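Local coordinates for coat protein (Tobacco streak virus, PDB 4Y6X) that forms the shell of the virus particle through its jelly-roll domain and, as the whole protein, binds viral RNA, probably aiding its packaging and translation, at residues T42-P47 / A137-L142. Sequence-based numbering, arbitrary orientation.
Sequences TNDAIP and AKRVQL
D44 and R139 approach from opposite directions between edge strand 44-47 and the loop that leads into strand 140-150, a worked example of how a buried arginine can be fixed by a two-pronged salt bridge. R139 offers its guanidinium side-on: NH2 donates to OD1 of D44 at 2.7 Å, and NE donates to OD2 of D44 at 2.9 Å. Both bonds are nearly straight, and both carboxylate oxygens lie close to the guanidinium plane. The carboxylate, in contrast, is tilted: its plane is turned 43° from that of the guanidinium, and the nitrogens approach the oxygens from above it. R139 starts with CG wedged between its backbone N and carbonyl carbon (chi1 52°), then runs extended as far as NE, carrying the charged end across the gap to strand 44-47. The remaining nitrogen, NH1, is held by the backbone carbonyls of D136 and S36, while OD1 of D44 takes a second salt bridge from K38.

Farther along, the contact turns apolar. The end methyls of I46 and L142 meet at their tips, CD1 of I46 lying 3.6 Å from CD1 of L142, and both side chains also pack on W128 of strand 125-130, the neighbour of 44-47 in its sheet. With the CA atoms of I46 and L142 10.9 Å apart, no backbone pairing is involved; strand 44-47 edges one sheet of the jelly-roll barrel, whereas 140-150 is an inner strand of the other, and side chains alone bridge them.

Because every guanidinium nitrogen has an acceptor and the carboxylate answers two cations, the ion network probably favours an ionised D44 and restricts rotation of the R139 head, while the separate methyl contact farther along adds short-range apolar packing between the sheets.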
loop_
_atom_site.group_PDB
_atom_site.type_symbol
_atom_site.label_atom_id
_atom_site.label_comp_id
_atom_site.label_asym_id
_atom_site.label_seq_id
_atom_site.Cartn_x
_atom_site.Cartn_y
_atom_site.Cartn_z
ATOM N N THR A 42 17.598 21.852 0.868
ATOM C CA THR A 42 16.323 22.015 1.577
ATOM C C THR A 42 16.239 21.111 2.813
ATOM O O THR A 42 17.161 20.321 3.090
ATOM C CB THR A 42 15.120 21.660 0.676
ATOM O OG1 THR A 42 15.473 20.544 -0.163
ATOM C CG2 THR A 42 14.690 22.848 -0.193
ATOM N N ASN A 43 15.128 21.273 3.540
ATOM C CA ASN A 43 14.679 20.342 4.572
ATOM C C ASN A 43 14.118 19.066 3.962
ATOM O O ASN A 43 13.510 19.080 2.904
ATOM C CB ASN A 43 13.596 21.000 5.455
ATOM C CG ASN A 43 14.122 22.181 6.260
ATOM O OD1 ASN A 43 13.588 23.292 6.170
ATOM N ND2 ASN A 43 15.174 21.945 7.053
ATOM N N ASP A 44 14.329 17.953 4.646
ATOM C CA ASP A 44 13.648 16.703 4.311
ATOM C C ASP A 44 12.373 16.591 5.124
ATOM O O ASP A 44 12.419 16.670 6.352
ATOM C CB ASP A 44 14.543 15.514 4.612
ATOM C CG ASP A 44 15.766 15.475 3.701
ATOM O OD1 ASP A 44 15.519 15.554 2.477
ATOM O OD2 ASP A 44 16.918 15.350 4.202
ATOM N N ALA A 45 11.244 16.494 4.443
ATOM C CA ALA A 45 9.935 16.499 5.072
ATOM C C ALA A 45 9.098 15.410 4.453
ATOM O O ALA A 45 9.082 15.274 3.253
ATOM C CB ALA A 45 9.236 17.817 4.859
ATOM N N ILE A 46 8.375 14.670 5.274
ATOM C CA ILE A 46 7.326 13.794 4.776
ATOM C C ILE A 46 5.957 14.243 5.285
ATOM O O ILE A 46 5.711 14.210 6.500
ATOM C CB ILE A 46 7.604 12.367 5.194
ATOM C CG1 ILE A 46 8.970 11.989 4.645
ATOM C CG2 ILE A 46 6.507 11.446 4.646
ATOM C CD1 ILE A 46 9.406 10.621 5.065
ATOM N N PRO A 47 5.054 14.672 4.370
ATOM C CA PRO A 47 3.738 15.117 4.797
ATOM C C PRO A 47 2.863 13.982 5.281
ATOM O O PRO A 47 2.984 12.855 4.796
ATOM C CB PRO A 47 3.123 15.723 3.534
ATOM C CG PRO A 47 4.222 15.816 2.540
ATOM C CD PRO A 47 5.217 14.766 2.912
ATOM N N ALA A 137 22.065 9.680 -0.680
ATOM C CA ALA A 137 21.018 8.714 -0.826
ATOM C C ALA A 137 20.949 7.916 0.496
ATOM O O ALA A 137 21.940 7.730 1.160
ATOM C CB ALA A 137 21.260 7.786 -2.021
ATOM N N LYS A 138 19.740 7.552 0.884
ATOM C CA LYS A 138 19.469 6.815 2.118
ATOM C C LYS A 138 19.997 7.509 3.342
ATOM O O LYS A 138 20.338 6.875 4.303
ATOM C CB LYS A 138 20.023 5.383 2.020
ATOM C CG LYS A 138 19.545 4.705 0.727
ATOM C CD LYS A 138 19.973 3.252 0.645
ATOM C CE LYS A 138 19.400 2.631 -0.602
ATOM N NZ LYS A 138 19.616 1.167 -0.569
ATOM N N ARG A 139 20.057 8.821 3.311
ATOM C CA ARG A 139 20.616 9.556 4.417
ATOM C C ARG A 139 19.767 9.355 5.683
ATOM O O ARG A 139 20.322 9.427 6.782
ATOM C CB ARG A 139 20.758 11.053 4.115
ATOM C CG ARG A 139 19.470 11.680 3.616
ATOM C CD ARG A 139 19.717 13.052 3.028
ATOM N NE ARG A 139 18.491 13.595 2.481
ATOM C CZ ARG A 139 17.964 13.236 1.309
ATOM N NH1 ARG A 139 18.556 12.314 0.556
ATOM N NH2 ARG A 139 16.862 13.799 0.899
ATOM N N VAL A 140 18.480 9.122 5.514
ATOM C CA VAL A 140 17.587 8.623 6.563
ATOM C C VAL A 140 16.851 7.368 6.021
ATOM O O VAL A 140 16.366 7.368 4.894
ATOM C CB VAL A 140 16.534 9.658 6.903
ATOM C CG1 VAL A 140 15.520 9.101 7.879
ATOM C CG2 VAL A 140 17.176 10.902 7.466
ATOM N N GLN A 141 16.892 6.286 6.741
ATOM C CA GLN A 141 16.192 5.067 6.354
ATOM C C GLN A 141 15.092 4.829 7.373
ATOM O O GLN A 141 15.383 4.652 8.560
ATOM C CB GLN A 141 17.147 3.867 6.292
ATOM C CG GLN A 141 18.334 4.124 5.382
ATOM C CD GLN A 141 19.407 3.092 5.597
ATOM O OE1 GLN A 141 19.126 1.900 5.631
ATOM N NE2 GLN A 141 20.595 3.534 5.788
ATOM N N LEU A 142 13.862 4.852 6.895
ATOM C CA LEU A 142 12.680 4.740 7.722
ATOM C C LEU A 142 12.168 3.329 7.767
ATOM O O LEU A 142 12.119 2.654 6.778
ATOM C CB LEU A 142 11.557 5.588 7.175
ATOM C CG LEU A 142 11.776 7.040 7.521
ATOM C CD1 LEU A 142 11.223 7.886 6.416
ATOM C CD2 LEU A 142 11.118 7.342 8.859
#